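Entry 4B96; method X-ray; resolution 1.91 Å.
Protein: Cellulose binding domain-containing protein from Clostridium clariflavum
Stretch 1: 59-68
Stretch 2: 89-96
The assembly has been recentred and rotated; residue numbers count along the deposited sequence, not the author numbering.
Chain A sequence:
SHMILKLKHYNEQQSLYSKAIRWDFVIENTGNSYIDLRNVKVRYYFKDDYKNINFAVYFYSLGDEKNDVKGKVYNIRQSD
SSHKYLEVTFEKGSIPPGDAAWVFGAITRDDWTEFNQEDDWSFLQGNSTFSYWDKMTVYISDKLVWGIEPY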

ATOM      1  N   PHE A  59     -18.753  12.885  12.061  1.00 19.98           N
ATOM      2  CA  PHE A  59     -18.323  14.099  11.369  1.00 26.94           C
ATOM      3  C   PHE A  59     -18.031  13.722   9.939  1.00 24.72           C
ATOM      4  O   PHE A  59     -17.330  12.726   9.685  1.00 23.41           O
ATOM      5  CB  PHE A  59     -17.056  14.706  12.032  1.00 22.95           C
ATOM      6  CG  PHE A  59     -16.675  16.034  11.448  1.00 28.45           C
ATOM      7  CD1 PHE A  59     -17.410  17.174  11.737  1.00 31.41           C
ATOM      8  CD2 PHE A  59     -15.601  16.142  10.579  1.00 31.39           C
ATOM      9  CE1 PHE A  59     -17.095  18.411  11.175  1.00 32.76           C
ATOM     10  CE2 PHE A  59     -15.267  17.394  10.001  1.00 33.15           C
ATOM     11  CZ  PHE A  59     -16.015  18.522  10.300  1.00 31.59           C
ATOM     12  N   TYR A  60     -18.544  14.515   8.995  1.00 24.30           N
ATOM     13  CA  TYR A  60     -18.221  14.311   7.573  1.00 21.61           C
ATOM     14  C   TYR A  60     -18.026  15.730   6.988  1.00 25.58           C
ATOM     15  O   TYR A  60     -18.975  16.488   6.899  1.00 25.26           O
ATOM     16  CB  TYR A  60     -19.374  13.583   6.837  1.00 22.77           C
ATOM     17  CG  TYR A  60     -19.183  13.402   5.337  1.00 24.22           C
ATOM     18  CD1 TYR A  60     -17.891  13.225   4.797  1.00 20.98           C
ATOM     19  CD2 TYR A  60     -20.288  13.445   4.458  1.00 24.74           C
ATOM     20  CE1 TYR A  60     -17.685  13.027   3.447  1.00 23.85           C
ATOM     21  CE2 TYR A  60     -20.094  13.254   3.083  1.00 27.58           C
ATOM     22  CZ  TYR A  60     -18.791  13.060   2.582  1.00 28.06           C
ATOM     23  OH  TYR A  60     -18.589  12.878   1.230  1.00 30.55           O
ATOM     24  N   SER A  61     -16.812  16.100   6.627  1.00 22.35           N
ATOM     25  CA  SER A  61     -16.594  17.483   6.241  1.00 26.06           C
ATOM     26  C   SER A  61     -17.247  17.876   4.902  1.00 28.50           C
ATOM     27  O   SER A  61     -17.310  19.043   4.583  1.00 29.15           O
ATOM     28  CB  SER A  61     -15.092  17.792   6.211  1.00 26.06           C
ATOM     29  OG  SER A  61     -14.441  16.969   5.231  1.00 27.59           O
ATOM     30  N   LEU A  62     -17.756  16.908   4.126  1.00 25.95           N
ATOM     31  CA  LEU A  62     -18.272  17.235   2.807  1.00 30.60           C
ATOM     32  C   LEU A  62     -19.759  16.964   2.641  1.00 31.85           C
ATOM     33  O   LEU A  62     -20.299  17.023   1.538  1.00 36.13           O
ATOM     34  CB  LEU A  62     -17.489  16.441   1.753  1.00 30.61           C
ATOM     35  CG  LEU A  62     -15.986  16.749   1.753  1.00 32.39           C
ATOM     36  CD1 LEU A  62     -15.347  15.772   0.809  1.00 32.93           C
ATOM     37  CD2 LEU A  62     -15.684  18.175   1.326  1.00 35.56           C
ATOM     38  N   GLY A  63     -20.451  16.630   3.703  1.00 28.71           N
ATOM     39  CA  GLY A  63     -21.874  16.472   3.523  1.00 29.36           C
ATOM     40  C   GLY A  63     -22.518  16.075   4.818  1.00 29.75           C
ATOM     41  O   GLY A  63     -22.033  16.408   5.902  1.00 32.83           O
ATOM     42  N   ASP A  64     -23.613  15.353   4.691  1.00 29.76           N
ATOM     43  CA  ASP A  64     -24.463  15.084   5.818  1.00 32.80           C
ATOM     44  C   ASP A  64     -24.075  13.752   6.415  1.00 31.42           C
ATOM     45  O   ASP A  64     -24.006  12.730   5.692  1.00 34.55           O
ATOM     46  CB  ASP A  64     -25.932  15.108   5.400  1.00 40.07           C
ATOM     47  CG  ASP A  64     -26.852  14.894   6.581  1.00 50.67           C
ATOM     48  OD1 ASP A  64     -26.934  15.802   7.448  1.00 56.83           O
ATOM     49  OD2 ASP A  64     -27.442  13.795   6.674  1.00 54.98           O
ATOM     50  N   GLU A  65     -23.817  13.739   7.727  1.00 31.26           N
ATOM     51  CA  GLU A  65     -23.289  12.530   8.376  1.00 29.75           C
ATOM     52  C   GLU A  65     -24.300  11.383   8.270  1.00 34.44           C
ATOM     53  O   GLU A  65     -23.961  10.263   7.859  1.00 33.33           O
ATOM     54  CB  GLU A  65     -22.996  12.818   9.856  1.00 32.23           C
ATOM     55  CG  GLU A  65     -21.754  13.741  10.141  1.00 24.66           C
ATOM     56  CD  GLU A  65     -21.974  15.182   9.720  1.00 32.84           C
ATOM     57  OE1 GLU A  65     -23.165  15.562   9.613  1.00 34.96           O
ATOM     58  OE2 GLU A  65     -20.957  15.954   9.562  1.00 33.28           O
ATOM     59  N   LYS A  66     -25.558  11.662   8.580  1.00 40.73           N
ATOM     60  CA  LYS A  66     -26.597  10.608   8.499  1.00 48.47           C
ATOM     61  C   LYS A  66     -26.826  10.051   7.074  1.00 43.80           C
ATOM     62  O   LYS A  66     -26.638   8.851   6.771  1.00 44.11           O
ATOM     63  CB  LYS A  66     -27.878  11.144   9.113  1.00 56.86           C
ATOM     64  CG  LYS A  66     -27.558  11.787  10.468  1.00 69.14           C
ATOM     65  CD  LYS A  66     -28.763  12.451  11.142  1.00 82.14           C
ATOM     66  CE  LYS A  66     -28.829  12.076  12.625  1.00 87.45           C
ATOM     67  NZ  LYS A  66     -30.038  12.692  13.281  1.00 94.40           N
ATOM     68  N   ASN A  67     -27.164  10.951   6.179  1.00 38.75           N
ATOM     69  CA  ASN A  67     -27.548  10.539   4.848  1.00 36.97           C
ATOM     70  C   ASN A  67     -26.439  10.173   3.876  1.00 36.21           C
ATOM     71  O   ASN A  67     -26.672   9.372   2.998  1.00 39.15           O
ATOM     72  CB  ASN A  67     -28.398  11.606   4.245  1.00 37.60           C
ATOM     73  CG  ASN A  67     -29.701  11.720   4.969  1.00 45.95           C
ATOM     74  OD1 ASN A  67     -30.293  10.698   5.357  1.00 46.88           O
ATOM     75  ND2 ASN A  67     -30.150  12.945   5.194  1.00 48.82           N
ATOM     76  N   ASP A  68     -25.259  10.767   4.001  1.00 30.49           N
ATOM     77  CA  ASP A  68     -24.250  10.651   2.914  1.00 28.79           C
ATOM     78  C   ASP A  68     -23.160   9.623   3.115  1.00 28.53           C
ATOM     79  O   ASP A  68     -22.483   9.289   2.147  1.00 28.84           O
ATOM     80  CB  ASP A  68     -23.596  12.000   2.604  1.00 28.94           C
ATOM     81  CG  ASP A  68     -24.623  13.041   2.116  1.00 38.19           C
ATOM     82  OD1 ASP A  68     -25.738  12.628   1.732  1.00 36.70           O
ATOM     83  OD2 ASP A  68     -24.317  14.258   2.091  1.00 42.73           O
ATOM     84  N   THR A  89     -18.707   3.850   2.501  1.00 22.95           N
ATOM     85  CA  THR A  89     -18.959   4.342   1.168  1.00 20.59           C
ATOM     86  C   THR A  89     -19.727   5.663   1.320  1.00 23.78           C
ATOM     87  O   THR A  89     -20.105   6.033   2.440  1.00 21.49           O
ATOM     88  CB  THR A  89     -19.817   3.347   0.351  1.00 21.84           C
ATOM     89  OG1 THR A  89     -20.988   3.000   1.109  1.00 22.40           O
ATOM     90  CG2 THR A  89     -19.016   2.048   0.013  1.00 21.83           C
ATOM     91  N   PHE A  90     -19.908   6.374   0.203  1.00 20.37           N
ATOM     92  CA  PHE A  90     -20.464   7.733   0.195  1.00 22.40           C
ATOM     93  C   PHE A  90     -21.511   7.831  -0.842  1.00 25.72           C
ATOM     94  O   PHE A  90     -21.257   7.443  -1.982  1.00 23.73           O
ATOM     95  CB  PHE A  90     -19.353   8.726  -0.159  1.00 21.17           C
ATOM     96  CG  PHE A  90     -18.231   8.650   0.798  1.00 23.61           C
ATOM     97  CD1 PHE A  90     -17.185   7.717   0.596  1.00 20.76           C
ATOM     98  CD2 PHE A  90     -18.245   9.433   1.944  1.00 24.06           C
ATOM     99  CE1 PHE A  90     -16.122   7.589   1.520  1.00 25.76           C
ATOM    100  CE2 PHE A  90     -17.186   9.315   2.890  1.00 22.70           C
ATOM    101  CZ  PHE A  90     -16.105   8.407   2.650  1.00 24.10           C
ATOM    102  N   GLU A  91     -22.650   8.427  -0.495  1.00 28.28           N
ATOM    103  CA  GLU A  91     -23.707   8.666  -1.472  1.00 31.47           C
ATOM    104  C   GLU A  91     -23.448   9.948  -2.200  1.00 33.46           C
ATOM    105  O   GLU A  91     -24.026  10.192  -3.248  1.00 33.42           O
ATOM    106  CB  GLU A  91     -25.066   8.806  -0.772  1.00 35.90           C
ATOM    107  CG  GLU A  91     -25.470   7.594   0.036  1.00 50.43           C
ATOM    108  CD  GLU A  91     -26.147   6.522  -0.792  1.00 66.51           C
ATOM    109  OE1 GLU A  91     -25.900   6.482  -2.023  1.00 74.31           O
ATOM    110  OE2 GLU A  91     -26.939   5.725  -0.215  1.00 70.16           O
ATOM    111  N   LYS A  92     -22.623  10.804  -1.613  1.00 31.50           N
ATOM    112  CA  LYS A  92     -22.366  12.130  -2.170  1.00 34.87           C
ATOM    113  C   LYS A  92     -21.062  12.668  -1.603  1.00 28.65           C
ATOM    114  O   LYS A  92     -20.684  12.334  -0.468  1.00 28.49           O
ATOM    115  CB  LYS A  92     -23.507  13.106  -1.792  1.00 42.67           C
ATOM    116  CG  LYS A  92     -23.426  14.389  -2.562  1.00 57.31           C
ATOM    117  CD  LYS A  92     -23.838  15.624  -1.733  1.00 66.90           C
ATOM    118  CE  LYS A  92     -22.772  15.940  -0.670  1.00 66.97           C
ATOM    119  NZ  LYS A  92     -22.820  17.362  -0.286  1.00 64.57           N
ATOM    120  N   GLY A  93     -20.368  13.520  -2.360  1.00 32.25           N
ATOM    121  CA  GLY A  93     -19.110  14.069  -1.856  1.00 33.53           C
ATOM    122  C   GLY A  93     -18.083  14.173  -2.955  1.00 35.41           C
ATOM    123  O   GLY A  93     -17.929  13.252  -3.775  1.00 33.72           O
ATOM    124  N   SER A  94     -17.383  15.308  -3.013  1.00 33.76           N
ATOM    125  CA  SER A  94     -16.411  15.496  -4.068  1.00 29.88           C
ATOM    126  C   SER A  94     -15.199  16.183  -3.432  1.00 30.98           C
ATOM    127  O   SER A  94     -15.341  17.273  -2.873  1.00 31.07           O
ATOM    128  CB  SER A  94     -17.055  16.374  -5.147  1.00 37.36           C
ATOM    129  OG  SER A  94     -16.163  16.557  -6.227  1.00 39.96           O
ATOM    130  N   ILE A  95     -14.012  15.560  -3.451  1.00 27.05           N
ATOM    131  CA  ILE A  95     -12.891  16.211  -2.780  1.00 23.67           C
ATOM    132  C   ILE A  95     -12.154  17.125  -3.730  1.00 27.44           C
ATOM    133  O   ILE A  95     -11.639  16.661  -4.721  1.00 27.03           O
ATOM    134  CB  ILE A  95     -11.847  15.221  -2.223  1.00 21.62           C
ATOM    135  CG1 ILE A  95     -12.526  14.042  -1.513  1.00 22.70           C
ATOM    136  CG2 ILE A  95     -10.864  15.961  -1.267  1.00 20.14           C
ATOM    137  CD1 ILE A  95     -11.493  13.029  -0.870  1.00 18.86           C
ATOM    138  N   PRO A  96     -12.074  18.430  -3.400  1.00 27.86           N
ATOM    139  CA  PRO A  96     -11.321  19.351  -4.250  1.00 33.66           C
ATOM    140  C   PRO A  96      -9.820  19.016  -4.226  1.00 29.83           C
ATOM    141  O   PRO A  96      -9.284  18.611  -3.196  1.00 25.63           O
ATOM    142  CB  PRO A  96     -11.555  20.718  -3.590  1.00 34.71           C
ATOM    143  CG  PRO A  96     -12.874  20.561  -2.842  1.00 32.72           C
ATOM    144  CD  PRO A  96     -12.808  19.116  -2.322  1.00 27.14           C
TER

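This is a mainly polar contact between two loop-rich segments, held by three hydrogen bonds that each end on a backbone carbonyl and backed by a small aromatic and aliphatic component; it buries 451 Å² in all, both sides summed.

The backbone-to-backbone bond has the best-defined geometry. Glu-91 N donates to Asp-68 O at 2.8 Å with an N-H...O angle of 163°, and the CA atoms of Asp-68 and Glu-91 lie 4.8 Å apart. The same carbonyl receives a CA-H...O contact, Phe-90 CA to Asp-68 O at 3.2 Å, with 139° at the hydrogen.

Tyr-60, buried and with its CA-to-CB bond directed toward the other stretch, supplies the second bond: its OH donates to Lys-92 O at 2.8 Å, with the acceptor near the plane of the ring. Tyr-60 OH also lies 3.3 Å from Gly-93 CA. An ideal CB on Gly-93 would fall 2.0 Å from Tyr-60 OH, a clash, and the backbone angles of 141/135 independently call for glycine. Beside this bond, Tyr-60 CZ approaches Phe-90 CD2 at 3.7 Å; the ring centroids are 5.5 Å apart and the planes meet at 36°, an oblique pairing.

The third bond runs from Lys-92 NZ to Leu-62 O at 3.1 Å. Asp-68 OD2 is 4.2 Å from Lys-92 NZ, so the opposite charges are near but beyond a salt bridge. Asp-68 OD2 accepts from Asp-64 N at 2.9 Å, almost linearly at 179°, while Asp-64 OD2 caps Asn-67 N at 2.9 Å. Together with the backbone bond from Asp-68 N to Asp-64 O, also 2.9 Å, these links brace the segment that presents Asp-68 O.

Leu-62, at the third position of a type I turn, adds apolar packing: its CD1 lies 4.0 Å from Ile-95 CG1.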